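Local coordinates for protein 7beta-hydroxysteroid dehydrogenase (PDB 5GT9) that reduces the 7-oxo group of 7-oxolithocholate with NADPH to give ursodeoxycholate, as a homodimeric short-chain dehydrogenase/reductase of a gut bacterium, at residues Val38-Glu43 / Arg64-Gln69. Sequence-based numbering, arbitrary orientation.
Sequences VGRREE and RADFSQ. With NAP (NADP nicotinamide-adenine-dinucleotide phosphate), chain D.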
loop_
_atom_site.group_PDB
_atom_site.type_symbol
_atom_site.label_atom_id
_atom_site.label_comp_id
_atom_site.label_asym_id
_atom_site.label_seq_id
_atom_site.Cartn_x
_atom_site.Cartn_y
_atom_site.Cartn_z
ATOM N N VAL B 38 -19.031 8.994 -20.059
ATOM C CA VAL B 38 -19.712 9.916 -19.196
ATOM C C VAL B 38 -18.765 10.549 -18.171
ATOM O O VAL B 38 -17.962 9.869 -17.504
ATOM C CB VAL B 38 -20.824 9.237 -18.421
ATOM C CG1 VAL B 38 -21.624 10.246 -17.623
ATOM C CG2 VAL B 38 -21.705 8.374 -19.324
ATOM N N GLY B 39 -18.871 11.871 -18.071
ATOM C CA GLY B 39 -18.043 12.668 -17.191
ATOM C C GLY B 39 -18.475 14.111 -17.189
ATOM O O GLY B 39 -19.421 14.495 -17.862
ATOM N N ARG B 40 -17.833 14.887 -16.329
ATOM C CA ARG B 40 -18.168 16.294 -16.225
ATOM C C ARG B 40 -17.475 17.191 -17.270
ATOM O O ARG B 40 -18.062 18.220 -17.638
ATOM C CB ARG B 40 -17.854 16.806 -14.818
ATOM C CG ARG B 40 -18.684 16.163 -13.728
ATOM C CD ARG B 40 -18.090 16.397 -12.335
ATOM N NE ARG B 40 -16.726 15.890 -12.234
ATOM C CZ ARG B 40 -15.915 15.993 -11.178
ATOM N NH1 ARG B 40 -16.311 16.600 -10.069
ATOM N NH2 ARG B 40 -14.696 15.510 -11.245
ATOM N N ARG B 41 -16.228 16.876 -17.670
ATOM C CA ARG B 41 -15.473 17.731 -18.616
ATOM C C ARG B 41 -15.761 17.408 -20.058
ATOM O O ARG B 41 -15.014 16.671 -20.677
ATOM C CB ARG B 41 -13.966 17.678 -18.335
ATOM C CG ARG B 41 -13.618 18.327 -17.000
ATOM C CD ARG B 41 -12.161 18.053 -16.601
ATOM N NE ARG B 41 -12.039 16.645 -16.239
ATOM C CZ ARG B 41 -10.934 16.046 -15.847
ATOM N NH1 ARG B 41 -10.969 14.750 -15.563
ATOM N NH2 ARG B 41 -9.795 16.714 -15.724
ATOM N N GLU B 42 -16.850 17.996 -20.580
ATOM C CA GLU B 42 -17.384 17.630 -21.905
ATOM C C GLU B 42 -16.359 17.819 -23.030
ATOM O O GLU B 42 -16.228 16.949 -23.883
ATOM C CB GLU B 42 -18.680 18.384 -22.216
ATOM C CG GLU B 42 -19.425 17.825 -23.426
ATOM C CD GLU B 42 -20.689 18.609 -23.834
ATOM O OE1 GLU B 42 -21.182 19.413 -23.054
ATOM O OE2 GLU B 42 -21.175 18.440 -24.983
ATOM N N GLU B 43 -15.637 18.928 -23.028
ATOM C CA GLU B 43 -14.614 19.170 -24.053
ATOM C C GLU B 43 -13.520 18.105 -24.015
ATOM O O GLU B 43 -13.193 17.513 -25.024
ATOM C CB GLU B 43 -13.952 20.537 -23.899
ATOM C CG GLU B 43 -13.190 20.932 -25.142
ATOM C CD GLU B 43 -11.851 21.595 -24.853
ATOM O OE1 GLU B 43 -11.724 22.804 -25.154
ATOM O OE2 GLU B 43 -10.923 20.910 -24.338
ATOM N N ARG B 64 -22.412 14.382 -20.858
ATOM C CA ARG B 64 -22.007 15.217 -19.741
ATOM C C ARG B 64 -22.961 15.023 -18.582
ATOM O O ARG B 64 -24.207 15.236 -18.675
ATOM C CB ARG B 64 -22.017 16.712 -20.161
ATOM C CG ARG B 64 -21.155 17.601 -19.321
ATOM C CD ARG B 64 -21.805 18.030 -18.014
ATOM N NE ARG B 64 -20.870 18.749 -17.134
ATOM C CZ ARG B 64 -21.167 19.244 -15.923
ATOM N NH1 ARG B 64 -22.389 19.138 -15.421
ATOM N NH2 ARG B 64 -20.228 19.868 -15.205
ATOM N N ALA B 65 -22.428 14.558 -17.455
ATOM C CA ALA B 65 -23.259 14.395 -16.287
ATOM C C ALA B 65 -22.356 14.505 -15.040
ATOM O O ALA B 65 -21.141 14.224 -15.092
ATOM C CB ALA B 65 -23.975 13.053 -16.340
ATOM N N ASP B 66 -22.957 14.902 -13.916
ATOM C CA ASP B 66 -22.235 15.045 -12.667
ATOM C C ASP B 66 -22.946 14.169 -11.634
ATOM O O ASP B 66 -24.102 14.411 -11.199
ATOM C CB ASP B 66 -22.245 16.534 -12.231
ATOM C CG ASP B 66 -21.536 16.779 -10.909
ATOM O OD1 ASP B 66 -21.292 15.809 -10.126
ATOM O OD2 ASP B 66 -21.180 17.968 -10.664
ATOM N N PHE B 67 -22.259 13.083 -11.274
ATOM C CA PHE B 67 -22.862 12.073 -10.458
ATOM C C PHE B 67 -23.171 12.528 -9.035
ATOM O O PHE B 67 -23.830 11.801 -8.279
ATOM C CB PHE B 67 -21.955 10.829 -10.414
ATOM C CG PHE B 67 -21.618 10.260 -11.749
ATOM C CD1 PHE B 67 -22.429 10.453 -12.828
ATOM C CD2 PHE B 67 -20.489 9.522 -11.913
ATOM C CE1 PHE B 67 -22.121 9.934 -14.051
ATOM C CE2 PHE B 67 -20.140 8.983 -13.152
ATOM C CZ PHE B 67 -20.964 9.234 -14.237
ATOM N N SER B 68 -22.689 13.713 -8.661
ATOM C CA SER B 68 -22.878 14.225 -7.296
ATOM C C SER B 68 -24.252 14.875 -7.177
ATOM O O SER B 68 -24.663 15.336 -6.128
ATOM C CB SER B 68 -21.799 15.246 -6.951
ATOM O OG SER B 68 -21.939 16.470 -7.697
ATOM N N GLN B 69 -24.880 15.005 -8.337
ATOM C CA GLN B 69 -26.176 15.625 -8.450
ATOM C C GLN B 69 -27.318 14.637 -8.647
ATOM O O GLN B 69 -27.221 13.643 -9.382
ATOM C CB GLN B 69 -26.153 16.672 -9.581
ATOM C CG GLN B 69 -25.096 17.736 -9.344
ATOM C CD GLN B 69 -25.144 18.306 -7.928
ATOM O OE1 GLN B 69 -26.213 18.668 -7.410
ATOM N NE2 GLN B 69 -23.977 18.386 -7.288
HETATM P PA NAP D . -10.046 8.869 -12.194
HETATM O O1A NAP D . -9.534 7.511 -12.603
HETATM O O2A NAP D . -9.491 10.060 -12.916
HETATM O O5B NAP D . -11.639 8.924 -12.406
HETATM C C5B NAP D . -12.159 8.854 -13.716
HETATM C C4B NAP D . -13.056 10.049 -14.022
HETATM O O4B NAP D . -14.313 9.997 -13.380
HETATM C C3B NAP D . -12.436 11.357 -13.608
HETATM O O3B NAP D . -11.401 11.711 -14.499
HETATM C C2B NAP D . -13.632 12.272 -13.575
HETATM O O2B NAP D . -13.591 13.118 -14.759
HETATM C C1B NAP D . -14.814 11.297 -13.489
HETATM N N9A NAP D . -15.645 11.767 -12.400
HETATM C C8A NAP D . -15.272 12.065 -11.106
HETATM N N7A NAP D . -16.322 12.543 -10.439
HETATM C C5A NAP D . -17.373 12.558 -11.251
HETATM C C6A NAP D . -18.720 13.017 -11.171
HETATM N N6A NAP D . -19.257 13.506 -9.992
HETATM N N1A NAP D . -19.472 12.823 -12.247
HETATM C C2A NAP D . -19.010 12.320 -13.425
HETATM N N3A NAP D . -17.772 11.912 -13.571
HETATM C C4A NAP D . -16.924 12.021 -12.537
HETATM O O3 NAP D . -10.127 9.237 -10.623
HETATM P PN NAP D . -9.590 8.475 -9.324
HETATM O O1N NAP D . -9.780 9.444 -8.148
HETATM O O2N NAP D . -8.233 7.908 -9.679
HETATM O O5D NAP D . -10.725 7.366 -9.084
HETATM C C5D NAP D . -10.966 6.338 -10.049
HETATM C C4D NAP D . -11.454 5.108 -9.273
HETATM O O4D NAP D . -10.317 4.413 -8.738
HETATM C C3D NAP D . -12.370 5.415 -8.109
HETATM O O3D NAP D . -13.456 4.511 -8.074
HETATM C C2D NAP D . -11.485 5.286 -6.895
HETATM O O2D NAP D . -12.168 5.000 -5.682
HETATM C C1D NAP D . -10.489 4.208 -7.336
HETATM N N1N NAP D . -9.216 4.346 -6.596
HETATM C C2N NAP D . -8.240 5.139 -7.113
HETATM C C3N NAP D . -7.057 5.320 -6.421
HETATM C C7N NAP D . -5.940 6.146 -6.950
HETATM O O7N NAP D . -4.888 6.017 -6.363
HETATM N N7N NAP D . -6.056 6.898 -8.092
HETATM C C4N NAP D . -6.871 4.637 -5.229
HETATM C C5N NAP D . -7.843 3.771 -4.755
HETATM C C6N NAP D . -9.053 3.683 -5.452
HETATM P P2B NAP D . -14.484 14.499 -14.825
HETATM O O1X NAP D . -14.329 15.027 -16.258
HETATM O O2X NAP D . -15.874 14.248 -14.508
HETATM O O3X NAP D . -13.746 15.444 -13.884
HETATM O O HOH W 1 -18.901 18.087 -9.401
#
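A V38 chi1 of -174° swings CG1 to the far side from the backbone N and lays that methyl at the edge of the F67 ring, 3.6 Å from F67 CZ; F67, with CG anti to the carbonyl carbon (chi1 -56°), turns one ring face to the adenine of NADP. This is the adenosine end of the Rossmann fold, where the parallel strands 34-39 and 60-64 finish side by side, A65 N bonding to G39 O. Adenine C2A lies 3.4 Å above the plane of the F67 ring, over its centre. F67 N donates almost straight to N1A (177°), while D66 OD1 accepts from N6A. With an alanine at F67, adenine C2A and V38 CG1 would probably both lose the ring they rest against. R40 runs past base and carboxylate: its CD packs 3.7 Å from D66 CG, one guanidinium face meets N7A, offset toward the rim, and NE reaches phosphate oxygen O2X at 2.9 Å. R41 takes O1X through N and NE, so both arginines bind the 2'-phosphate, the group that distinguishes NADP from NAD. R64 NE donates to R40 O at 2.9 Å, in the carbonyl plane and on a lone pair. One water accepts from R40 NH1 and donates to D66 OD2, 2.6 Å away.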